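Local coordinates for high affinity transport system protein p37 (Mycoplasma hyorhinis, PDB 3EKI) that binds thiamine diphosphate as the extracytoplasmic lipoprotein component of a high-affinity transport system, at residues 129-134 against 392-397; 211-216 against 383-388. One frame throughout, in Å; residues are numbered along the deposited sequence.

Contact 1: residues 129-134 against 392-397; sequences KLVEFL and KEIVEV. With TPP (thiamine diphosphate), chain B.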
# COMPACT_ATOMS: atom_id res chain seq x y z
N LYS A 129 -3.38 -8.19 4.38
CA LYS A 129 -2.92 -9.55 4.15
C LYS A 129 -2.42 -10.18 5.46
O LYS A 129 -2.60 -11.35 5.75
CB LYS A 129 -1.80 -9.57 3.12
CG LYS A 129 -2.29 -9.30 1.71
CD LYS A 129 -1.14 -9.01 0.76
CE LYS A 129 -1.63 -9.08 -0.69
NZ LYS A 129 -1.16 -7.89 -1.44
N LEU A 130 -1.76 -9.35 6.27
CA LEU A 130 -1.28 -9.89 7.55
C LEU A 130 -2.43 -10.20 8.48
O LEU A 130 -2.45 -11.24 9.16
CB LEU A 130 -0.34 -8.87 8.17
CG LEU A 130 0.13 -9.15 9.60
CD1 LEU A 130 0.96 -10.43 9.66
CD2 LEU A 130 0.92 -7.95 10.09
N VAL A 131 -3.42 -9.32 8.55
CA VAL A 131 -4.58 -9.56 9.40
C VAL A 131 -5.24 -10.87 8.98
O VAL A 131 -5.55 -11.71 9.81
CB VAL A 131 -5.58 -8.38 9.34
CG1 VAL A 131 -6.93 -8.75 9.94
CG2 VAL A 131 -4.99 -7.16 10.04
N GLU A 132 -5.44 -11.07 7.68
CA GLU A 132 -6.10 -12.29 7.20
C GLU A 132 -5.24 -13.52 7.51
O GLU A 132 -5.72 -14.61 7.82
CB GLU A 132 -6.38 -12.20 5.71
CG GLU A 132 -7.31 -11.10 5.23
CD GLU A 132 -8.76 -11.27 5.62
OE1 GLU A 132 -9.11 -12.39 6.05
OE2 GLU A 132 -9.55 -10.30 5.49
N PHE A 133 -3.91 -13.36 7.45
CA PHE A 133 -3.04 -14.50 7.74
C PHE A 133 -3.14 -14.87 9.21
O PHE A 133 -3.24 -16.04 9.60
CB PHE A 133 -1.59 -14.15 7.37
CG PHE A 133 -0.58 -15.23 7.70
CD1 PHE A 133 -0.36 -16.28 6.83
CD2 PHE A 133 0.15 -15.19 8.87
CE1 PHE A 133 0.57 -17.27 7.11
CE2 PHE A 133 1.07 -16.19 9.18
CZ PHE A 133 1.29 -17.21 8.29
N LEU A 134 -3.12 -13.85 10.07
CA LEU A 134 -3.17 -14.11 11.51
C LEU A 134 -4.54 -14.58 11.97
O LEU A 134 -4.65 -15.27 12.99
CB LEU A 134 -2.69 -12.86 12.25
CG LEU A 134 -1.18 -12.67 12.25
CD1 LEU A 134 -0.78 -11.31 12.79
CD2 LEU A 134 -0.50 -13.75 13.10
N LYS A 392 -6.46 -3.51 18.27
CA LYS A 392 -7.07 -2.19 18.20
C LYS A 392 -6.57 -1.31 17.06
O LYS A 392 -7.33 -0.67 16.34
CB LYS A 392 -6.77 -1.48 19.52
CG LYS A 392 -7.38 -0.11 19.72
CD LYS A 392 -7.57 0.26 21.18
CE LYS A 392 -7.76 -0.92 22.13
NZ LYS A 392 -8.20 -0.51 23.49
N GLU A 393 -5.25 -1.30 16.88
CA GLU A 393 -4.63 -0.39 15.97
C GLU A 393 -4.63 -0.89 14.53
O GLU A 393 -4.54 -0.12 13.62
CB GLU A 393 -3.18 -0.15 16.41
CG GLU A 393 -3.04 0.76 17.59
CD GLU A 393 -1.61 0.97 17.91
OE1 GLU A 393 -1.09 1.97 17.46
OE2 GLU A 393 -1.06 0.06 18.42
N ILE A 394 -4.70 -2.19 14.35
CA ILE A 394 -4.63 -2.74 13.01
C ILE A 394 -5.89 -3.55 12.66
O ILE A 394 -6.48 -3.30 11.70
CB ILE A 394 -3.38 -3.65 12.77
CG1 ILE A 394 -2.12 -2.95 13.23
CG2 ILE A 394 -3.22 -4.04 11.31
CD1 ILE A 394 -1.80 -1.79 12.47
N VAL A 395 -6.17 -4.56 13.46
CA VAL A 395 -7.25 -5.47 13.11
C VAL A 395 -8.60 -4.74 13.06
O VAL A 395 -9.31 -4.87 12.14
CB VAL A 395 -7.41 -6.71 14.10
CG1 VAL A 395 -8.61 -7.49 13.73
CG2 VAL A 395 -6.20 -7.55 14.07
N GLU A 396 -8.90 -3.99 14.08
CA GLU A 396 -10.21 -3.33 14.12
C GLU A 396 -10.28 -2.30 13.00
O GLU A 396 -11.29 -2.04 12.54
CB GLU A 396 -10.53 -2.66 15.47
CG GLU A 396 -10.90 -3.66 16.48
CD GLU A 396 -10.95 -3.11 17.85
OE1 GLU A 396 -10.83 -1.95 18.06
OE2 GLU A 396 -11.08 -3.91 18.72
N VAL A 397 -9.19 -1.69 12.65
CA VAL A 397 -9.25 -0.68 11.63
C VAL A 397 -9.54 -1.35 10.30
O VAL A 397 -10.32 -0.86 9.55
CB VAL A 397 -7.92 0.09 11.56
CG1 VAL A 397 -7.80 1.16 10.39
CG2 VAL A 397 -7.68 0.75 12.83
N1' TPP B . 4.89 5.08 -2.45
C2' TPP B . 6.03 4.69 -3.09
CM2 TPP B . 7.19 5.69 -3.18
N3' TPP B . 6.14 3.46 -3.61
C4' TPP B . 5.13 2.56 -3.42
N4' TPP B . 5.30 1.32 -3.87
C5' TPP B . 3.93 2.96 -2.82
C6' TPP B . 3.85 4.26 -2.34
C7' TPP B . 2.70 2.06 -2.63
N3 TPP B . 2.65 1.27 -1.39
C2 TPP B . 3.72 0.81 -0.74
S1 TPP B . 3.20 -0.05 0.70
C5 TPP B . 1.52 0.23 0.34
C4 TPP B . 1.45 0.86 -0.89
CM4 TPP B . 0.13 1.46 -1.43
C6 TPP B . 0.35 -0.32 1.17
C7 TPP B . 0.17 -1.82 0.90
O7 TPP B . -0.21 -2.00 -0.48
PA TPP B . -0.01 -3.35 -1.31
O1A TPP B . -0.22 -3.04 -2.75
O2A TPP B . 1.31 -3.97 -0.98
O3A TPP B . -1.05 -4.40 -0.76
PB TPP B . -2.57 -4.60 -1.26
O1B TPP B . -3.36 -3.36 -0.98
O2B TPP B . -3.07 -5.83 -0.41
O3B TPP B . -2.58 -5.05 -2.78
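A single methyl, CG2 of Val131, carries this contact, reaching both Ile394 and Val395 where helix 390-402 widens into a pi-type turn at 392-395. The methyl meets Ile394 CG2 at 3.8 Å, the two branched side chains slanting across one another. It sits farther from Val395, at 4.2 Å from both CA and CG2, and so rests partly against the backbone of the second helix. A chi1 of 166° sets CG2 of Val131 opposite the carbonyl carbon, facing the neighbouring helix. The two helices, 127-136 and the C-terminal 390-402, pack here in a protein of the periplasmic-binding-protein clan, and a hydrogen bond between Tyr398 OH and Glu132 OE2 ties them a turn farther along helix 390-402. Val131 also touches Tyr398, whereas Leu130 and Phe133 turn to Leu110 of helix 106-115. Close to the start of helix 127-136, Lys129 extends away from the apolar patch and bends at its last torsion (chi4 132°), bringing NZ within 3.0 Å of TPP O2B in a hydrogen bond. Its ammonium also makes a cation-pi contact with Phe106. That positive charge probably offsets part of the negative charge of the diphosphate.

Contact 2: residues 211-216 against 383-388; sequences QANFYR and GYKKID. With TPP (thiamine diphosphate), chain B.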
# COMPACT_ATOMS: atom_id res chain seq x y z
N GLN A 211 1.77 12.88 8.64
CA GLN A 211 1.88 11.45 8.38
C GLN A 211 0.50 10.80 8.42
O GLN A 211 -0.27 11.01 9.35
CB GLN A 211 2.79 10.78 9.40
CG GLN A 211 4.25 11.20 9.24
CD GLN A 211 4.83 10.73 7.93
OE1 GLN A 211 4.92 9.53 7.66
NE2 GLN A 211 5.23 11.67 7.06
N ALA A 212 0.26 10.00 7.40
CA ALA A 212 -0.93 9.18 7.33
C ALA A 212 -0.60 7.75 7.77
O ALA A 212 0.26 7.10 7.19
CB ALA A 212 -1.49 9.21 5.93
N ASN A 213 -1.31 7.30 8.79
CA ASN A 213 -1.26 5.94 9.27
C ASN A 213 -2.32 5.06 8.60
O ASN A 213 -2.94 4.19 9.21
CB ASN A 213 -1.40 5.93 10.79
CG ASN A 213 -2.74 6.46 11.24
OD1 ASN A 213 -3.42 7.19 10.50
ND2 ASN A 213 -3.07 6.09 12.46
N PHE A 214 -2.48 5.34 7.30
CA PHE A 214 -3.47 4.62 6.52
C PHE A 214 -3.22 4.79 5.03
O PHE A 214 -2.46 5.68 4.62
CB PHE A 214 -4.86 5.15 6.87
CG PHE A 214 -5.06 6.60 6.42
CD1 PHE A 214 -5.62 6.98 5.21
CD2 PHE A 214 -4.66 7.62 7.26
CE1 PHE A 214 -5.71 8.30 4.83
CE2 PHE A 214 -4.76 8.95 6.92
CZ PHE A 214 -5.30 9.28 5.71
N TYR A 215 -3.91 4.03 4.20
CA TYR A 215 -4.01 4.27 2.77
C TYR A 215 -5.40 3.76 2.37
O TYR A 215 -6.14 3.14 3.15
CB TYR A 215 -2.91 3.66 1.92
CG TYR A 215 -2.99 2.16 1.75
CD1 TYR A 215 -3.01 1.30 2.84
CD2 TYR A 215 -3.05 1.58 0.49
CE1 TYR A 215 -3.08 -0.07 2.69
CE2 TYR A 215 -3.13 0.22 0.32
CZ TYR A 215 -3.14 -0.60 1.42
OH TYR A 215 -3.23 -1.96 1.23
N ARG A 216 -5.77 4.06 1.13
CA ARG A 216 -7.03 3.64 0.56
C ARG A 216 -6.84 3.05 -0.83
O ARG A 216 -5.79 3.20 -1.47
CB ARG A 216 -7.99 4.83 0.40
CG ARG A 216 -8.22 5.65 1.64
CD ARG A 216 -9.12 6.84 1.27
NE ARG A 216 -9.11 7.78 2.37
CZ ARG A 216 -9.92 7.85 3.41
NH1 ARG A 216 -10.91 6.96 3.53
NH2 ARG A 216 -9.72 8.81 4.30
N GLY A 383 7.64 7.23 7.93
CA GLY A 383 7.64 7.31 9.38
C GLY A 383 7.31 5.92 9.92
O GLY A 383 6.91 4.99 9.23
N TYR A 384 7.50 5.77 11.21
CA TYR A 384 7.26 4.54 11.94
C TYR A 384 6.72 4.79 13.34
O TYR A 384 7.06 5.82 13.95
CB TYR A 384 8.57 3.75 12.08
CG TYR A 384 9.26 3.42 10.79
CD1 TYR A 384 10.33 4.19 10.37
CD2 TYR A 384 8.88 2.37 9.96
CE1 TYR A 384 10.99 3.90 9.18
CE2 TYR A 384 9.53 2.07 8.78
CZ TYR A 384 10.59 2.85 8.38
OH TYR A 384 11.24 2.58 7.21
N LYS A 385 5.90 3.88 13.86
CA LYS A 385 5.41 3.89 15.22
C LYS A 385 5.51 2.48 15.78
O LYS A 385 5.47 1.49 15.03
CB LYS A 385 3.95 4.36 15.27
CG LYS A 385 3.54 5.47 14.33
CD LYS A 385 2.28 6.19 14.81
CE LYS A 385 1.26 6.41 13.70
NZ LYS A 385 0.93 7.84 13.48
N LYS A 386 5.62 2.30 17.09
CA LYS A 386 5.48 1.03 17.75
C LYS A 386 4.03 0.57 17.74
O LYS A 386 3.15 1.41 17.96
CB LYS A 386 5.91 1.18 19.22
CG LYS A 386 5.88 -0.11 20.04
CD LYS A 386 6.07 0.20 21.53
CE LYS A 386 6.12 -1.06 22.38
NZ LYS A 386 6.36 -0.74 23.82
N ILE A 387 3.77 -0.71 17.51
CA ILE A 387 2.41 -1.18 17.74
C ILE A 387 2.21 -1.53 19.21
O ILE A 387 2.94 -2.38 19.70
CB ILE A 387 2.06 -2.38 16.84
CG1 ILE A 387 2.15 -1.93 15.38
CG2 ILE A 387 0.73 -2.98 17.23
CD1 ILE A 387 1.78 -2.91 14.32
N ASP A 388 1.27 -0.85 19.84
CA ASP A 388 1.02 -1.07 21.26
C ASP A 388 -0.08 -2.09 21.47
O ASP A 388 -0.12 -2.78 22.50
CB ASP A 388 0.68 0.28 21.90
CG ASP A 388 1.74 1.34 21.69
OD1 ASP A 388 2.89 1.16 22.14
OD2 ASP A 388 1.45 2.38 21.06
N1' TPP B . 4.89 5.08 -2.45
C2' TPP B . 6.03 4.69 -3.09
CM2 TPP B . 7.19 5.69 -3.18
N3' TPP B . 6.14 3.46 -3.61
C4' TPP B . 5.13 2.56 -3.42
N4' TPP B . 5.30 1.32 -3.87
C5' TPP B . 3.93 2.96 -2.82
C6' TPP B . 3.85 4.26 -2.34
C7' TPP B . 2.70 2.06 -2.63
N3 TPP B . 2.65 1.27 -1.39
C2 TPP B . 3.72 0.81 -0.74
S1 TPP B . 3.20 -0.05 0.70
C5 TPP B . 1.52 0.23 0.34
C4 TPP B . 1.45 0.86 -0.89
CM4 TPP B . 0.13 1.46 -1.43
C6 TPP B . 0.35 -0.32 1.17
C7 TPP B . 0.17 -1.82 0.90
O7 TPP B . -0.21 -2.00 -0.48
PA TPP B . -0.01 -3.35 -1.31
O1A TPP B . -0.22 -3.04 -2.75
O2A TPP B . 1.31 -3.97 -0.98
O3A TPP B . -1.05 -4.40 -0.76
PB TPP B . -2.57 -4.60 -1.26
O1B TPP B . -3.36 -3.36 -0.98
O2B TPP B . -3.07 -5.83 -0.41
O3B TPP B . -2.58 -5.05 -2.78
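Asn213, which meets Lys385 across the contact, sends its amide oxygen OD1 to the edge of the Phe214 ring, in the ring plane and 3.5 Å from Phe214 CD2. Two residues on, the Tyr215 ring carries TPP C6 over one face, 3.5 Å above the plane and offset toward the rim, with the phosphate oxygen O1B in plane at its edge. Tyr215 OH donates a short 2.6 Å hydrogen bond to TPP O1B, so one ring supports the linker by its face and grips the terminal phosphate by its hydroxyl. The ring also lies against Ser256 and Ser257 of helix 256-269. Between the segments themselves the touching is sparse. Lys385, kinked at its last two torsions, lays CE 4.0 Å from Asn213 CB. Gln211, folded at chi2 (-65°), brings OE1 within 3.6 Å of Gly383 N, a polar approach rather than a bond. The amide is held instead by strand 141-152, with OE1 bound to Thr148 OG1 and NE2 to Asn150 OD1. Backbone bonds join Ala212 to Thr149 and Gly383 to Thr148, so strands 211-212 and 383-386 both pair antiparallel with 141-152, in a sheet in which 141-152 pairs with several strands. Beyond that sheet the 211-216 segment carries Tyr215 into the thiamine diphosphate pocket, an arrangement consistent with the ligand cleft of a periplasmic-binding-protein fold.

How the contacts relate
Contacts 1 and 2 lie with their centres about 13 Å apart, and contact 2 is nested inside the loop that contact 1 closes. Strand 383-386 is followed, after a short loop, by helix 390-402, and the junction is braced by a probable hydrogen bond of 2.9 Å from Asp388 N to Glu393 OE2. Alongside it, Ile387 CD1 packs on Ile394 CG1 at 4.1 Å, joining the second segment of contact 2 to the apolar patch of contact 1. The two first segments converge on the ligand: Lys129 and Tyr215 bind different oxygens of the same terminal phosphate of thiamine diphosphate. Ser255, Ser256, Ser257 and Lys258 supply further hydrogen bonds to the ligand.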